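Long-range contact in DnaB intein (PDB 1MI8), which probably carries out protein splicing, excising itself from a replicative DNA helicase precursor and joining the flanking segments, with side-chain cyclization of asparagine as one step: residues Gly2-Ser14 with Ser20-Trp33. The protein carries 4 engineered substitutions. Sequence-based numbering, arbitrary orientation.
Engineered in segment 2-14: Ala-3 (natural residue Cys).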
ATOM      1  N   GLY A   2      -6.445 -13.588 -11.257  1.00 44.84           N
ATOM      2  CA  GLY A   2      -6.734 -12.202 -10.924  1.00 41.19           C
ATOM      3  C   GLY A   2      -7.839 -11.638 -11.843  1.00 38.95           C
ATOM      4  O   GLY A   2      -8.689 -12.365 -12.379  1.00 40.10           O
ATOM      5  N   ALA A   3      -7.759 -10.323 -11.984  1.00 33.99           N
ATOM      6  CA  ALA A   3      -8.623  -9.563 -12.905  1.00 29.89           C
ATOM      7  C   ALA A   3      -8.390  -8.077 -12.710  1.00 27.00           C
ATOM      8  O   ALA A   3      -8.074  -7.613 -11.601  1.00 25.68           O
ATOM      9  CB  ALA A   3     -10.141  -9.902 -12.696  1.00 30.02           C
ATOM     10  N   ILE A   4      -8.588  -7.315 -13.775  1.00 25.32           N
ATOM     11  CA  ILE A   4      -8.351  -5.878 -13.695  1.00 25.24           C
ATOM     12  C   ILE A   4      -9.587  -5.122 -14.196  1.00 28.03           C
ATOM     13  O   ILE A   4     -10.451  -5.728 -14.847  1.00 29.24           O
ATOM     14  CB  ILE A   4      -7.139  -5.516 -14.592  1.00 23.85           C
ATOM     15  CG1 ILE A   4      -7.443  -5.945 -16.053  1.00 17.48           C
ATOM     16  CG2 ILE A   4      -5.854  -6.325 -14.113  1.00 19.53           C
ATOM     17  CD1 ILE A   4      -6.391  -5.504 -17.069  1.00 20.82           C
ATOM     18  N   SER A   5      -9.661  -3.824 -13.917  1.00 25.30           N
ATOM     19  CA  SER A   5     -10.778  -3.016 -14.402  1.00 26.75           C
ATOM     20  C   SER A   5     -10.851  -3.011 -15.952  1.00 26.95           C
ATOM     21  O   SER A   5      -9.818  -3.028 -16.669  1.00 28.67           O
ATOM     22  CB  SER A   5     -10.658  -1.556 -13.877  1.00 26.84           C
ATOM     23  OG  SER A   5     -11.297  -0.584 -14.714  1.00 27.74           O
ATOM     24  N   GLY A   6     -12.082  -2.971 -16.455  1.00 26.76           N
ATOM     25  CA  GLY A   6     -12.311  -2.930 -17.875  1.00 26.43           C
ATOM     26  C   GLY A   6     -11.719  -1.708 -18.538  1.00 26.98           C
ATOM     27  O   GLY A   6     -11.527  -1.710 -19.738  1.00 25.67           O
ATOM     28  N   ASP A   7     -11.424  -0.674 -17.743  1.00 27.99           N
ATOM     29  CA  ASP A   7     -10.840   0.575 -18.234  1.00 28.58           C
ATOM     30  C   ASP A   7      -9.391   0.363 -18.664  1.00 26.78           C
ATOM     31  O   ASP A   7      -8.844   1.159 -19.420  1.00 27.78           O
ATOM     32  CB  ASP A   7     -10.813   1.640 -17.125  1.00 31.23           C
ATOM     33  CG  ASP A   7     -12.194   1.842 -16.423  1.00 37.18           C
ATOM     34  OD1 ASP A   7     -12.306   2.772 -15.597  1.00 35.84           O
ATOM     35  OD2 ASP A   7     -13.152   1.080 -16.674  1.00 37.80           O
ATOM     36  N   SER A   8      -8.756  -0.663 -18.122  1.00 25.12           N
ATOM     37  CA  SER A   8      -7.332  -0.903 -18.416  1.00 22.92           C
ATOM     38  C   SER A   8      -7.043  -0.995 -19.930  1.00 22.40           C
ATOM     39  O   SER A   8      -7.696  -1.693 -20.689  1.00 23.57           O
ATOM     40  CB  SER A   8      -6.835  -2.181 -17.704  1.00 20.37           C
ATOM     41  OG  SER A   8      -7.178  -2.218 -16.307  1.00 17.75           O
ATOM     42  N   LEU A   9      -6.048  -0.261 -20.355  1.00 21.23           N
ATOM     43  CA  LEU A   9      -5.665  -0.215 -21.747  1.00 21.86           C
ATOM     44  C   LEU A   9      -4.607  -1.261 -22.112  1.00 23.31           C
ATOM     45  O   LEU A   9      -3.455  -1.235 -21.615  1.00 22.40           O
ATOM     46  CB  LEU A   9      -5.148   1.179 -22.050  1.00 23.96           C
ATOM     47  CG  LEU A   9      -6.063   2.267 -22.643  1.00 28.19           C
ATOM     48  CD1 LEU A   9      -7.485   1.955 -22.363  1.00 27.68           C
ATOM     49  CD2 LEU A   9      -5.630   3.658 -22.186  1.00 26.01           C
ATOM     50  N   ILE A  10      -5.010  -2.163 -23.011  1.00 23.51           N
ATOM     51  CA  ILE A  10      -4.154  -3.232 -23.477  1.00 25.42           C
ATOM     52  C   ILE A  10      -3.296  -2.835 -24.658  1.00 25.96           C
ATOM     53  O   ILE A  10      -3.811  -2.369 -25.683  1.00 26.81           O
ATOM     54  CB  ILE A  10      -4.987  -4.473 -23.852  1.00 23.98           C
ATOM     55  CG1 ILE A  10      -5.871  -4.883 -22.670  1.00 23.18           C
ATOM     56  CG2 ILE A  10      -4.038  -5.593 -24.268  1.00 26.21           C
ATOM     57  CD1 ILE A  10      -5.095  -4.989 -21.296  1.00 22.84           C
ATOM     58  N   SER A  11      -1.986  -3.041 -24.520  1.00 25.76           N
ATOM     59  CA  SER A  11      -1.045  -2.705 -25.574  1.00 26.24           C
ATOM     60  C   SER A  11      -1.075  -3.756 -26.641  1.00 28.07           C
ATOM     61  O   SER A  11      -0.828  -4.919 -26.344  1.00 29.19           O
ATOM     62  CB  SER A  11       0.381  -2.595 -25.033  1.00 26.14           C
ATOM     63  OG  SER A  11       0.649  -1.312 -24.501  1.00 25.18           O
ATOM     64  N   LEU A  12      -1.385  -3.350 -27.875  1.00 28.55           N
ATOM     65  CA  LEU A  12      -1.467  -4.270 -29.018  1.00 28.64           C
ATOM     66  C   LEU A  12      -0.108  -4.260 -29.720  1.00 29.74           C
ATOM     67  O   LEU A  12       0.312  -3.242 -30.308  1.00 30.59           O
ATOM     68  CB  LEU A  12      -2.586  -3.809 -29.968  1.00 26.66           C
ATOM     69  CG  LEU A  12      -3.943  -3.860 -29.280  1.00 27.84           C
ATOM     70  CD1 LEU A  12      -5.041  -3.182 -30.196  1.00 27.43           C
ATOM     71  CD2 LEU A  12      -4.325  -5.293 -28.990  1.00 24.99           C
ATOM     72  N   ALA A  13       0.568  -5.395 -29.655  1.00 30.14           N
ATOM     73  CA  ALA A  13       1.905  -5.549 -30.218  1.00 33.01           C
ATOM     74  C   ALA A  13       2.049  -5.296 -31.730  1.00 33.98           C
ATOM     75  O   ALA A  13       3.047  -4.731 -32.180  1.00 33.09           O
ATOM     76  CB  ALA A  13       2.429  -6.921 -29.902  1.00 33.41           C
ATOM     77  N   SER A  14       1.080  -5.696 -32.532  1.00 33.88           N
ATOM     78  CA  SER A  14       1.318  -5.433 -33.945  1.00 36.48           C
ATOM     79  C   SER A  14       1.153  -3.959 -34.381  1.00 36.27           C
ATOM     80  O   SER A  14       1.595  -3.581 -35.467  1.00 36.09           O
ATOM     81  CB  SER A  14       0.447  -6.340 -34.813  1.00 37.82           C
ATOM     82  OG  SER A  14      -0.867  -6.387 -34.318  1.00 42.80           O
ATOM     83  N   SER A  20      -9.133  -0.527 -24.463  1.00 35.24           N
ATOM     84  CA  SER A  20      -9.493  -1.064 -23.163  1.00 33.99           C
ATOM     85  C   SER A  20      -9.743  -2.560 -23.274  1.00 31.51           C
ATOM     86  O   SER A  20     -10.169  -3.036 -24.331  1.00 30.80           O
ATOM     87  CB  SER A  20     -10.756  -0.367 -22.625  1.00 34.83           C
ATOM     88  OG  SER A  20     -11.827  -0.604 -23.517  1.00 36.81           O
ATOM     89  N   ILE A  21      -9.456  -3.297 -22.200  1.00 29.68           N
ATOM     90  CA  ILE A  21      -9.699  -4.739 -22.199  1.00 30.24           C
ATOM     91  C   ILE A  21     -11.223  -4.986 -22.326  1.00 33.63           C
ATOM     92  O   ILE A  21     -11.642  -5.988 -22.950  1.00 33.26           O
ATOM     93  CB  ILE A  21      -9.116  -5.445 -20.917  1.00 28.10           C
ATOM     94  CG1 ILE A  21      -9.276  -6.959 -21.033  1.00 23.21           C
ATOM     95  CG2 ILE A  21      -9.706  -4.857 -19.696  1.00 21.98           C
ATOM     96  CD1 ILE A  21      -8.545  -7.784 -19.987  1.00 24.42           C
ATOM     97  N   LYS A  22     -12.048  -4.105 -21.739  1.00 35.17           N
ATOM     98  CA  LYS A  22     -13.522  -4.233 -21.907  1.00 38.50           C
ATOM     99  C   LYS A  22     -13.854  -4.230 -23.424  1.00 39.95           C
ATOM    100  O   LYS A  22     -14.612  -5.080 -23.919  1.00 39.53           O
ATOM    101  CB  LYS A  22     -14.271  -3.072 -21.272  1.00 38.51           C
ATOM    102  CG  LYS A  22     -15.830  -3.139 -21.352  1.00 39.37           C
ATOM    103  CD  LYS A  22     -16.406  -1.777 -21.780  1.00 42.16           C
ATOM    104  CE  LYS A  22     -17.954  -1.667 -21.717  1.00 41.70           C
ATOM    105  NZ  LYS A  22     -18.419  -1.399 -20.302  1.00 41.88           N
ATOM    106  N   ASP A  23     -13.261  -3.288 -24.149  1.00 40.77           N
ATOM    107  CA  ASP A  23     -13.475  -3.194 -25.580  1.00 41.41           C
ATOM    108  C   ASP A  23     -12.880  -4.364 -26.327  1.00 42.93           C
ATOM    109  O   ASP A  23     -13.125  -4.500 -27.504  1.00 44.66           O
ATOM    110  CB  ASP A  23     -12.912  -1.897 -26.151  1.00 41.90           C
ATOM    111  CG  ASP A  23     -13.770  -0.702 -25.820  1.00 42.93           C
ATOM    112  OD1 ASP A  23     -14.883  -0.888 -25.299  1.00 44.08           O
ATOM    113  OD2 ASP A  23     -13.338   0.436 -26.079  1.00 44.40           O
ATOM    114  N   LEU A  24     -12.103  -5.225 -25.677  1.00 42.37           N
ATOM    115  CA  LEU A  24     -11.556  -6.366 -26.392  1.00 41.65           C
ATOM    116  C   LEU A  24     -12.269  -7.682 -26.038  1.00 41.63           C
ATOM    117  O   LEU A  24     -11.842  -8.739 -26.457  1.00 40.78           O
ATOM    118  CB  LEU A  24     -10.054  -6.525 -26.101  1.00 40.26           C
ATOM    119  CG  LEU A  24      -9.096  -5.449 -26.611  1.00 41.23           C
ATOM    120  CD1 LEU A  24      -7.786  -5.489 -25.844  1.00 38.54           C
ATOM    121  CD2 LEU A  24      -8.882  -5.629 -28.110  1.00 39.03           C
ATOM    122  N   LEU A  25     -13.354  -7.613 -25.290  1.00 42.91           N
ATOM    123  CA  LEU A  25     -14.051  -8.825 -24.863  1.00 45.88           C
ATOM    124  C   LEU A  25     -14.388  -9.798 -25.987  1.00 47.78           C
ATOM    125  O   LEU A  25     -14.204 -11.017 -25.855  1.00 47.69           O
ATOM    126  CB  LEU A  25     -15.324  -8.443 -24.121  1.00 45.86           C
ATOM    127  CG  LEU A  25     -16.086  -9.528 -23.392  1.00 46.12           C
ATOM    128  CD1 LEU A  25     -15.221 -10.106 -22.271  1.00 46.34           C
ATOM    129  CD2 LEU A  25     -17.381  -8.932 -22.810  1.00 46.42           C
ATOM    130  N   ASP A  26     -14.886  -9.266 -27.099  1.00 49.68           N
ATOM    131  CA  ASP A  26     -15.245 -10.135 -28.204  1.00 51.64           C
ATOM    132  C   ASP A  26     -14.155 -10.122 -29.253  1.00 53.02           C
ATOM    133  O   ASP A  26     -14.403  -9.890 -30.442  1.00 54.31           O
ATOM    134  CB  ASP A  26     -16.586  -9.712 -28.794  1.00 52.42           C
ATOM    135  CG  ASP A  26     -17.700  -9.748 -27.760  1.00 53.64           C
ATOM    136  OD1 ASP A  26     -17.797 -10.783 -27.046  1.00 53.22           O
ATOM    137  OD2 ASP A  26     -18.478  -8.753 -27.659  1.00 55.33           O
ATOM    138  N   GLU A  27     -12.936 -10.376 -28.807  1.00 52.44           N
ATOM    139  CA  GLU A  27     -11.826 -10.393 -29.717  1.00 52.87           C
ATOM    140  C   GLU A  27     -10.892 -11.497 -29.307  1.00 52.82           C
ATOM    141  O   GLU A  27     -10.827 -11.843 -28.141  1.00 52.23           O
ATOM    142  CB  GLU A  27     -11.102  -9.063 -29.657  1.00 53.97           C
ATOM    143  CG  GLU A  27     -11.681  -7.995 -30.528  1.00 56.41           C
ATOM    144  CD  GLU A  27     -11.419  -8.260 -32.001  1.00 57.97           C
ATOM    145  OE1 GLU A  27     -10.401  -8.924 -32.345  1.00 58.31           O
ATOM    146  OE2 GLU A  27     -12.222  -7.779 -32.817  1.00 57.45           O
ATOM    147  N   LYS A  28     -10.189 -12.074 -30.275  1.00 53.32           N
ATOM    148  CA  LYS A  28      -9.222 -13.115 -29.983  1.00 53.01           C
ATOM    149  C   LYS A  28      -8.147 -13.272 -31.027  1.00 52.20           C
ATOM    150  O   LYS A  28      -8.254 -12.806 -32.165  1.00 52.10           O
ATOM    151  CB  LYS A  28      -9.893 -14.475 -29.710  1.00 55.37           C
ATOM    152  CG  LYS A  28     -11.241 -14.722 -30.376  1.00 58.07           C
ATOM    153  CD  LYS A  28     -11.718 -16.176 -30.135  1.00 60.15           C
ATOM    154  CE  LYS A  28     -10.712 -17.210 -30.688  1.00 61.52           C
ATOM    155  NZ  LYS A  28     -11.190 -18.633 -30.612  1.00 63.71           N
ATOM    156  N   ASP A  29      -7.060 -13.887 -30.596  1.00 51.75           N
ATOM    157  CA  ASP A  29      -5.925 -14.144 -31.451  1.00 50.66           C
ATOM    158  C   ASP A  29      -5.235 -12.918 -31.991  1.00 48.60           C
ATOM    159  O   ASP A  29      -4.894 -12.829 -33.176  1.00 47.89           O
ATOM    160  CB  ASP A  29      -6.344 -15.088 -32.574  1.00 53.47           C
ATOM    161  CG  ASP A  29      -6.508 -16.507 -32.076  1.00 55.44           C
ATOM    162  OD1 ASP A  29      -7.211 -16.707 -31.066  1.00 56.39           O
ATOM    163  OD2 ASP A  29      -5.921 -17.418 -32.687  1.00 59.01           O
ATOM    164  N   PHE A  30      -5.030 -11.966 -31.096  1.00 45.41           N
ATOM    165  CA  PHE A  30      -4.325 -10.749 -31.448  1.00 42.24           C
ATOM    166  C   PHE A  30      -3.104 -10.754 -30.556  1.00 40.15           C
ATOM    167  O   PHE A  30      -3.100 -11.354 -29.500  1.00 38.97           O
ATOM    168  CB  PHE A  30      -5.198  -9.523 -31.213  1.00 40.30           C
ATOM    169  CG  PHE A  30      -5.801  -9.463 -29.853  1.00 40.97           C
ATOM    170  CD1 PHE A  30      -5.128  -8.820 -28.811  1.00 40.87           C
ATOM    171  CD2 PHE A  30      -7.029 -10.077 -29.592  1.00 39.63           C
ATOM    172  CE1 PHE A  30      -5.660  -8.790 -27.512  1.00 39.67           C
ATOM    173  CE2 PHE A  30      -7.579 -10.053 -28.284  1.00 41.33           C
ATOM    174  CZ  PHE A  30      -6.876  -9.402 -27.242  1.00 38.51           C
ATOM    175  N   GLU A  31      -2.046 -10.109 -30.985  1.00 39.28           N
ATOM    176  CA  GLU A  31      -0.886 -10.153 -30.147  1.00 39.22           C
ATOM    177  C   GLU A  31      -0.819  -9.071 -29.103  1.00 35.89           C
ATOM    178  O   GLU A  31      -1.253  -7.955 -29.325  1.00 36.05           O
ATOM    179  CB  GLU A  31       0.361 -10.098 -31.004  1.00 41.52           C
ATOM    180  CG  GLU A  31       1.121 -11.404 -30.934  1.00 45.70           C
ATOM    181  CD  GLU A  31       1.264 -11.998 -32.277  1.00 47.28           C
ATOM    182  OE1 GLU A  31       1.632 -11.225 -33.187  1.00 49.65           O
ATOM    183  OE2 GLU A  31       1.012 -13.219 -32.425  1.00 49.68           O
ATOM    184  N   ILE A  32      -0.276  -9.419 -27.953  1.00 34.28           N
ATOM    185  CA  ILE A  32      -0.084  -8.438 -26.898  1.00 31.41           C
ATOM    186  C   ILE A  32       1.403  -8.466 -26.548  1.00 31.52           C
ATOM    187  O   ILE A  32       2.152  -9.195 -27.190  1.00 32.03           O
ATOM    188  CB  ILE A  32      -1.000  -8.730 -25.676  1.00 30.08           C
ATOM    189  CG1 ILE A  32      -0.903 -10.190 -25.173  1.00 28.36           C
ATOM    190  CG2 ILE A  32      -2.438  -8.420 -26.081  1.00 27.21           C
ATOM    191  CD1 ILE A  32       0.501 -10.638 -24.612  1.00 30.68           C
ATOM    192  N   TRP A  33       1.853  -7.631 -25.621  1.00 30.52           N
ATOM    193  CA  TRP A  33       3.265  -7.662 -25.195  1.00 30.33           C
ATOM    194  C   TRP A  33       3.383  -8.432 -23.857  1.00 30.57           C
ATOM    195  O   TRP A  33       2.645  -8.148 -22.918  1.00 25.84           O
ATOM    196  CB  TRP A  33       3.813  -6.264 -25.025  1.00 31.17           C
ATOM    197  CG  TRP A  33       4.158  -5.638 -26.325  1.00 36.90           C
ATOM    198  CD1 TRP A  33       3.585  -4.510 -26.898  1.00 36.80           C
ATOM    199  CD2 TRP A  33       5.161  -6.084 -27.247  1.00 38.83           C
ATOM    200  NE1 TRP A  33       4.186  -4.244 -28.106  1.00 38.47           N
ATOM    201  CE2 TRP A  33       5.154  -5.186 -28.343  1.00 40.12           C
ATOM    202  CE3 TRP A  33       6.065  -7.156 -27.255  1.00 41.07           C
ATOM    203  CZ2 TRP A  33       6.019  -5.327 -29.423  1.00 41.87           C
ATOM    204  CZ3 TRP A  33       6.926  -7.295 -28.332  1.00 43.42           C
ATOM    205  CH2 TRP A  33       6.898  -6.385 -29.400  1.00 42.50           C
TER
HETATM  206  O   HOH W   1       0.097  -5.890 -24.115  1.00 25.46           O
HETATM  207  O   HOH W   2      -1.850  -8.988 -33.797  1.00 33.00           O
HETATM  208  O   HOH W   3      -1.509  -6.535 -31.938  1.00 33.06           O
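Ile-10 points from strand 9-12 into the loop and strand of Ser-20 to Trp-33, near the N-terminal end of the all-beta intein splicing (Hint) fold, where 9-12 pairs with 17-20 as a beta hairpin. With CG1 anti to the carbonyl carbon (chi1 -54°) and CG2 anti to the backbone N, the two branches of Ile-10 part: CG1 packs at an oblique angle against CB of Ile-21, while CG2 runs beside CG2 of Ile-32, 3.7 Å away. Leu-24 reaches the fork from the 3-10 turn, its CD1 3.6 Å from Ile-10 CB, and Phe-147 and Ala-149 of strand 146-149 also touch Ile-10. Further along, Leu-12 CD2 lies obliquely against the Phe-30 ring, 3.6 Å from Phe-30 CD1.

Beyond the hairpin end, the type I turn Ser-5 to Ser-8 is fastened to residues 20-22 by backbone bonds. Ser-8 O takes Ile-21 N at 2.8 Å, and Gly-6 O receives Lys-22 N on a lone pair in the carbonyl plane. Within the turn, Ser-5 O is gripped twice, by Ser-8 N and Ser-8 OG. Across from it, Ser-20 OG accepts from Asp-23 N, an ST motif that links Ser-20 to the 3-10 segment 22-24.

At the far end, water 1 bridges Ser-11 O and Trp-33 N, and Ala-13 N donates to Glu-31 O from above the carbonyl plane. Ala-13 CB then makes a CH-pi contact over one face of the Trp-33 indole, 3.7 Å from the centroid of the five-membered ring and 16° off its normal.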